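Local coordinates for MAR1 Ribonuclease (Caenorhabditis elegans, PDB 2B34), which probably acts as a hydrolase of the isochorismatase family and goes by the name MAR1 ribonuclease, at residues Asp143-Phe146 and Ala147-Met151; Cys90-Pro93 and Thr94-Thr97; Asp21-Glu24 and Lys25-Ser28. One frame throughout, in Å; residues are numbered along the deposited sequence.

Contact 1: residues Asp143-Phe146 and Ala147-Met151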
loop_
_atom_site.group_PDB
_atom_site.type_symbol
_atom_site.label_atom_id
_atom_site.label_comp_id
_atom_site.label_asym_id
_atom_site.label_seq_id
_atom_site.Cartn_x
_atom_site.Cartn_y
_atom_site.Cartn_z
ATOM N N ASP A 143 10.956 -6.824 -9.296
ATOM C CA ASP A 143 9.909 -7.415 -10.137
ATOM C C ASP A 143 8.815 -8.087 -9.303
ATOM O O ASP A 143 7.628 -7.869 -9.545
ATOM C CB ASP A 143 10.518 -8.415 -11.132
ATOM C CG ASP A 143 11.125 -7.733 -12.351
ATOM O OD1 ASP A 143 10.748 -6.578 -12.644
ATOM O OD2 ASP A 143 11.980 -8.351 -13.019
ATOM N N ARG A 144 9.234 -8.892 -8.327
ATOM C CA ARG A 144 8.334 -9.592 -7.405
ATOM C C ARG A 144 7.525 -8.608 -6.551
ATOM O O ARG A 144 6.305 -8.751 -6.413
ATOM C CB ARG A 144 9.146 -10.521 -6.492
ATOM C CG ARG A 144 8.311 -11.431 -5.584
ATOM C CD ARG A 144 9.178 -12.100 -4.523
ATOM N NE ARG A 144 8.400 -12.994 -3.662
ATOM C CZ ARG A 144 8.797 -13.437 -2.472
ATOM N NH1 ARG A 144 9.966 -13.059 -1.966
ATOM N NH2 ARG A 144 8.009 -14.247 -1.774
ATOM N N HIS A 145 8.219 -7.623 -5.982
ATOM C CA HIS A 145 7.605 -6.614 -5.118
ATOM C C HIS A 145 6.446 -5.918 -5.820
ATOM O O HIS A 145 5.338 -5.843 -5.289
ATOM C CB HIS A 145 8.653 -5.583 -4.679
ATOM C CG HIS A 145 8.173 -4.638 -3.617
ATOM N ND1 HIS A 145 7.672 -3.385 -3.905
ATOM C CD2 HIS A 145 8.131 -4.756 -2.269
ATOM C CE1 HIS A 145 7.334 -2.776 -2.781
ATOM N NE2 HIS A 145 7.603 -3.588 -1.773
ATOM N N PHE A 146 6.704 -5.423 -7.026
ATOM C CA PHE A 146 5.689 -4.690 -7.760
ATOM C C PHE A 146 4.688 -5.587 -8.468
ATOM O O PHE A 146 3.598 -5.138 -8.798
ATOM C CB PHE A 146 6.331 -3.665 -8.701
ATOM C CG PHE A 146 6.873 -2.468 -7.976
ATOM C CD1 PHE A 146 6.042 -1.386 -7.682
ATOM C CD2 PHE A 146 8.197 -2.439 -7.543
ATOM C CE1 PHE A 146 6.527 -0.282 -6.982
ATOM C CE2 PHE A 146 8.694 -1.338 -6.846
ATOM C CZ PHE A 146 7.857 -0.255 -6.568
ATOM N N ALA A 147 5.052 -6.855 -8.680
ATOM C CA ALA A 147 4.098 -7.850 -9.168
ATOM C C ALA A 147 2.915 -7.904 -8.216
ATOM O O ALA A 147 1.770 -7.825 -8.649
ATOM C CB ALA A 147 4.740 -9.215 -9.284
ATOM N N PHE A 148 3.209 -8.007 -6.920
ATOM C CA PHE A 148 2.178 -8.078 -5.883
ATOM C C PHE A 148 1.324 -6.807 -5.866
ATOM O O PHE A 148 0.107 -6.875 -5.709
ATOM C CB PHE A 148 2.805 -8.318 -4.503
ATOM C CG PHE A 148 3.504 -9.657 -4.355
ATOM C CD1 PHE A 148 3.003 -10.806 -4.968
ATOM C CD2 PHE A 148 4.650 -9.768 -3.566
ATOM C CE1 PHE A 148 3.645 -12.041 -4.817
ATOM C CE2 PHE A 148 5.300 -11.000 -3.405
ATOM C CZ PHE A 148 4.792 -12.140 -4.031
ATOM N N LYS A 149 1.977 -5.660 -6.035
ATOM C CA LYS A 149 1.299 -4.365 -6.109
ATOM C C LYS A 149 0.314 -4.297 -7.279
ATOM O O LYS A 149 -0.827 -3.877 -7.100
ATOM C CB LYS A 149 2.314 -3.222 -6.216
ATOM C CG LYS A 149 3.285 -3.126 -5.041
ATOM C CD LYS A 149 3.844 -1.712 -4.882
ATOM C CE LYS A 149 3.049 -0.887 -3.857
ATOM N NZ LYS A 149 1.598 -0.692 -4.208
ATOM N N GLN A 150 0.759 -4.719 -8.463
ATOM C CA GLN A 150 -0.092 -4.742 -9.657
ATOM C C GLN A 150 -1.248 -5.719 -9.494
ATOM O O GLN A 150 -2.368 -5.441 -9.924
ATOM C CB GLN A 150 0.715 -5.110 -10.903
ATOM C CG GLN A 150 1.818 -4.128 -11.243
ATOM C CD GLN A 150 2.777 -4.658 -12.291
ATOM O OE1 GLN A 150 2.478 -4.642 -13.482
ATOM N NE2 GLN A 150 3.947 -5.111 -11.851
ATOM N N MET A 151 -0.965 -6.866 -8.880
ATOM C CA MET A 151 -1.989 -7.871 -8.618
ATOM C C MET A 151 -3.094 -7.317 -7.723
ATOM O O MET A 151 -4.274 -7.471 -8.032
ATOM C CB MET A 151 -1.378 -9.130 -7.999
ATOM C CG MET A 151 -0.530 -9.949 -8.953
ATOM S SD MET A 151 0.441 -11.177 -8.058
ATOM C CE MET A 151 1.777 -11.462 -9.194
HETATM O O HOH W 1 6.622 -6.139 -11.689
#

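Contact 2: residues Cys90-Pro93 and Thr94-Thr97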
loop_
_atom_site.group_PDB
_atom_site.type_symbol
_atom_site.label_atom_id
_atom_site.label_comp_id
_atom_site.label_asym_id
_atom_site.label_seq_id
_atom_site.Cartn_x
_atom_site.Cartn_y
_atom_site.Cartn_z
ATOM N N CYS A 90 -4.231 -19.332 -18.390
ATOM C CA CYS A 90 -5.584 -19.395 -18.925
ATOM C C CYS A 90 -5.565 -19.764 -20.403
ATOM O O CYS A 90 -5.672 -18.912 -21.290
ATOM C CB CYS A 90 -6.343 -18.097 -18.651
ATOM S SG CYS A 90 -6.707 -17.886 -16.895
ATOM N N ILE A 91 -5.395 -21.061 -20.638
ATOM C CA ILE A 91 -5.399 -21.648 -21.970
ATOM C C ILE A 91 -6.659 -22.514 -22.106
ATOM O O ILE A 91 -7.230 -22.918 -21.090
ATOM C CB ILE A 91 -4.106 -22.474 -22.225
ATOM C CG1 ILE A 91 -3.853 -23.468 -21.079
ATOM C CG2 ILE A 91 -2.913 -21.535 -22.429
ATOM C CD1 ILE A 91 -2.674 -24.404 -21.295
ATOM N N PRO A 92 -7.108 -22.786 -23.353
ATOM C CA PRO A 92 -8.322 -23.596 -23.573
ATOM C C PRO A 92 -8.530 -24.817 -22.646
ATOM O O PRO A 92 -9.631 -24.967 -22.113
ATOM C CB PRO A 92 -8.206 -23.998 -25.046
ATOM C CG PRO A 92 -7.531 -22.822 -25.665
ATOM C CD PRO A 92 -6.534 -22.326 -24.634
ATOM N N PRO A 93 -7.500 -25.675 -22.447
ATOM C CA PRO A 93 -7.645 -26.828 -21.540
ATOM C C PRO A 93 -8.037 -26.518 -20.086
ATOM O O PRO A 93 -8.464 -27.423 -19.367
ATOM C CB PRO A 93 -6.249 -27.458 -21.562
ATOM C CG PRO A 93 -5.678 -27.059 -22.861
ATOM C CD PRO A 93 -6.160 -25.662 -23.064
ATOM N N THR A 94 -7.881 -25.268 -19.651
ATOM C CA THR A 94 -8.207 -24.898 -18.266
ATOM C C THR A 94 -9.614 -24.320 -18.118
ATOM O O THR A 94 -10.071 -24.066 -17.003
ATOM C CB THR A 94 -7.181 -23.893 -17.664
ATOM O OG1 THR A 94 -7.217 -22.662 -18.396
ATOM C CG2 THR A 94 -5.769 -24.469 -17.689
ATOM N N GLU A 95 -10.297 -24.115 -19.242
ATOM C CA GLU A 95 -11.604 -23.451 -19.246
ATOM C C GLU A 95 -12.686 -24.200 -18.456
ATOM O O GLU A 95 -13.377 -23.596 -17.634
ATOM C CB GLU A 95 -12.049 -23.134 -20.684
ATOM C CG GLU A 95 -11.173 -22.060 -21.356
ATOM C CD GLU A 95 -11.516 -21.798 -22.818
ATOM O OE1 GLU A 95 -12.418 -22.469 -23.371
ATOM O OE2 GLU A 95 -10.872 -20.910 -23.421
ATOM N N ASP A 96 -12.805 -25.509 -18.682
ATOM C CA ASP A 96 -13.796 -26.339 -17.986
ATOM C C ASP A 96 -13.610 -26.361 -16.463
ATOM O O ASP A 96 -14.591 -26.369 -15.717
ATOM C CB ASP A 96 -13.805 -27.768 -18.541
ATOM C CG ASP A 96 -14.598 -27.897 -19.837
ATOM O OD1 ASP A 96 -15.284 -26.931 -20.238
ATOM O OD2 ASP A 96 -14.538 -28.979 -20.456
ATOM N N THR A 97 -12.353 -26.377 -16.017
ATOM C CA THR A 97 -12.022 -26.269 -14.590
ATOM C C THR A 97 -12.507 -24.933 -14.023
ATOM O O THR A 97 -13.115 -24.889 -12.951
ATOM C CB THR A 97 -10.491 -26.408 -14.350
ATOM O OG1 THR A 97 -10.038 -27.670 -14.851
ATOM C CG2 THR A 97 -10.147 -26.312 -12.861
HETATM O O HOH W 2 -8.649 -19.788 -22.569
HETATM O O HOH W 3 -10.195 -27.798 -17.498
#

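Contact 3: residues Asp21-Glu24 and Lys25-Ser28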
loop_
_atom_site.group_PDB
_atom_site.type_symbol
_atom_site.label_atom_id
_atom_site.label_comp_id
_atom_site.label_asym_id
_atom_site.label_seq_id
_atom_site.Cartn_x
_atom_site.Cartn_y
_atom_site.Cartn_z
ATOM N N ASP A 21 4.349 -23.038 -13.718
ATOM C CA ASP A 21 5.686 -22.977 -14.285
ATOM C C ASP A 21 6.824 -23.149 -13.272
ATOM O O ASP A 21 7.918 -22.620 -13.462
ATOM C CB ASP A 21 5.834 -21.688 -15.119
ATOM C CG ASP A 21 4.795 -21.591 -16.241
ATOM O OD1 ASP A 21 4.040 -22.566 -16.455
ATOM O OD2 ASP A 21 4.719 -20.539 -16.910
ATOM N N LEU A 22 6.566 -23.911 -12.211
ATOM C CA LEU A 22 7.598 -24.221 -11.226
ATOM C C LEU A 22 8.485 -25.367 -11.714
ATOM O O LEU A 22 8.392 -26.504 -11.240
ATOM C CB LEU A 22 6.978 -24.512 -9.855
ATOM C CG LEU A 22 6.572 -23.264 -9.060
ATOM C CD1 LEU A 22 5.719 -23.632 -7.857
ATOM C CD2 LEU A 22 7.785 -22.456 -8.628
ATOM N N GLN A 23 9.351 -25.038 -12.667
ATOM C CA GLN A 23 10.130 -26.033 -13.390
ATOM C C GLN A 23 11.614 -26.001 -13.060
ATOM O O GLN A 23 12.134 -25.020 -12.530
ATOM C CB GLN A 23 9.941 -25.871 -14.897
ATOM C CG GLN A 23 8.511 -26.061 -15.363
ATOM C CD GLN A 23 8.220 -25.267 -16.606
ATOM O OE1 GLN A 23 8.659 -25.611 -17.703
ATOM N NE2 GLN A 23 7.477 -24.191 -16.445
ATOM N N GLU A 24 12.274 -27.097 -13.421
ATOM C CA GLU A 24 13.656 -27.387 -13.062
ATOM C C GLU A 24 14.679 -26.311 -13.427
ATOM O O GLU A 24 15.475 -25.912 -12.580
ATOM C CB GLU A 24 14.049 -28.752 -13.637
ATOM C CG GLU A 24 13.350 -29.920 -12.929
ATOM C CD GLU A 24 13.352 -31.216 -13.729
ATOM O OE1 GLU A 24 13.393 -31.170 -14.981
ATOM O OE2 GLU A 24 13.289 -32.290 -13.095
ATOM N N LYS A 25 14.640 -25.826 -14.665
ATOM C CA LYS A 25 15.628 -24.859 -15.162
ATOM C C LYS A 25 15.546 -23.463 -14.530
ATOM O O LYS A 25 16.399 -22.616 -14.786
ATOM C CB LYS A 25 15.544 -24.745 -16.687
ATOM C CG LYS A 25 16.207 -25.885 -17.452
ATOM C CD LYS A 25 17.721 -25.692 -17.528
ATOM C CE LYS A 25 18.273 -26.076 -18.902
ATOM N NZ LYS A 25 17.981 -25.034 -19.939
ATOM N N PHE A 26 14.526 -23.231 -13.712
ATOM C CA PHE A 26 14.363 -21.960 -13.010
ATOM C C PHE A 26 15.086 -21.938 -11.670
ATOM O O PHE A 26 15.231 -20.874 -11.065
ATOM C CB PHE A 26 12.889 -21.695 -12.735
ATOM C CG PHE A 26 12.119 -21.203 -13.918
ATOM C CD1 PHE A 26 12.199 -19.871 -14.313
ATOM C CD2 PHE A 26 11.267 -22.063 -14.610
ATOM C CE1 PHE A 26 11.465 -19.408 -15.397
ATOM C CE2 PHE A 26 10.526 -21.608 -15.691
ATOM C CZ PHE A 26 10.627 -20.279 -16.087
ATOM N N ALA A 27 15.519 -23.111 -11.207
ATOM C CA ALA A 27 16.040 -23.283 -9.841
ATOM C C ALA A 27 17.079 -22.254 -9.409
ATOM O O ALA A 27 17.060 -21.793 -8.271
ATOM C CB ALA A 27 16.580 -24.700 -9.634
ATOM N N SER A 28 17.978 -21.897 -10.318
ATOM C CA SER A 28 19.087 -21.021 -9.973
ATOM C C SER A 28 18.829 -19.559 -10.354
ATOM O O SER A 28 19.670 -18.697 -10.113
ATOM C CB SER A 28 20.388 -21.544 -10.595
ATOM O OG SER A 28 20.513 -21.138 -11.942
#

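Contact 1: residues Asp143-Phe146 and Ala147-Met151
With chi1 at -173°, R144 sends CG to the side opposite its backbone N and stays extended as far as NE, while F148, one turn on, swings CG beside its own nitrogen (chi1 -65°). Together these put R144 NE 3.7 Å from F148 CE2, the guanidinium and ring planes 64° apart. One face of the same ring lies against the R144 carbonyl, with F148 CD2 3.4 Å from R144 O. The guanidinium spends its polar contacts elsewhere, NE and NH2 bonding to the carbonyls of V136 and V133 on strand 128-137.

On another side of this helix, F146 and K149 run alongside each other, K149 CD lying 3.6 Å from F146 CD1; the lysine then bends away to a salt bridge with E152 of the second subunit. Q150 grips one carbonyl twice. Q150 N bonds F146 O at 2.9 Å, and Q150 NE2 reaches F146 O at 3.1 Å from above the carbonyl plane, the two donors on opposite faces. A water donates to D143 O at 2.9 Å and accepts a weak bond from Q150 NE2.

NE2 on F146 O and OE1 on T159 of the second subunit together restrict the amide's rotation, so one side chain links a helix carbonyl to the neighbouring subunit.

Contact 2: residues Cys90-Pro93 and Thr94-Thr97
T94 spends both of its donors on one acceptor, I91 O. T94 N reaches I91 O at 2.8 Å, tilted from the carbonyl plane, and T94 OG1 donates to the same I91 O at 2.7 Å, in the plane and on a lone pair. The side chain can do this because chi1 of 63° tucks OG1 between the backbone N and the carbonyl carbon, turned back toward I91 O. T94 OG1 also makes a weak hydrogen bond to M89 O. T94 CG2 meets I91 CG1 at 4.0 Å, the two side chains crossing at about a right angle.

One residue further, E95 N donates to P92 O at 3.1 Å, from above the carbonyl plane and not along a lone pair. These bonds close two overlapping i to i+3 turns, I91 to T94 and P92 to E95, the second of type I, through which the chain winds into helix 95-98. That helix sits on the crossover between strand 81-84 and strand 103-109 of the parallel sheet, and the T94 side chain packs on F82 of strand 81-84 and I55 of strand 54-59.

Water looks after other polar groups. E95 lays its carboxylate past P92 CA, and E95 OE2 accepts from a water at 2.6 Å that also reaches C90 O weakly. A second water donates to P93 O at 2.6 Å and bonds T97 OG1 at 2.7 Å.

Contact 3: residues Asp21-Glu24 and Lys25-Ser28
F26, its CG set beside its own backbone N by a chi1 of -78°, brings its ring back beside the D21 and Q23 carbonyls where the chain leaves strand 15-20, in a short run of turns of 3-10 character. The loop begins with an inverse gamma turn centred on L22, then passes into two overlapping type I beta turns, Q23 to F26 and E24 to A27, on the way to helix 33-49.

Backbone hydrogen bonds come first. F26 N donates to Q23 O at 3.2 Å, and A27 N to E24 O at 3.1 Å. In both turns the donor sits well above the carbonyl plane, away from the lone pairs. The gamma turn adds a weak bond from Q23 N to D21 O.

Side-chain polar groups find partners outside the loop. D21 makes a salt bridge to K84 and a hydrogen bond to T57. In isochorismatase-family hydrolases an aspartate and a lysine join a cysteine as the catalytic triad; the D21-K84 pair is consistent with that pattern. C114 fits the position of the cysteine but is tied by a disulfide to C20, just before this loop, so the triad remains an inference. K25 bends its chain so that NZ reaches the carbonyl of G63, and the E24 carboxylate bonds weakly to the backbone of H66.

Packing falls mainly to the F26 ring, which lies alongside the Q23 side chain, both pointing the same way; Q23 CB is 4.0 Å from F26 CD2. L64 and I109 also pack on this ring. Two backbone oxygens meet its CD2-CE2 side. Q23 O sits at the ring edge, in its plane, 3.7 Å from F26 CD2, and D21 O approaches obliquely, 3.6 Å from F26 CE2.

Overall arrangement
All three contacts are local, each on a connection beside the one parallel sheet, and none touches another; contacts 2 and 3 come nearest, with closest atoms about 8 Å apart, while the centres of contacts 1 and 2 are 25 Å apart. Contact 1 is the buried one, in the middle of a regular helix pressed between the sheet and a second subunit. Contacts 2 and 3 are partly buried, and no other chain of the assembly touches them. Both rely on i to i+3 turns in place of helical i to i+4 bonds, but contact 2 turns on a hydroxyl and waters, whereas contact 3 centres on an aromatic ring near a salt-bridged aspartate.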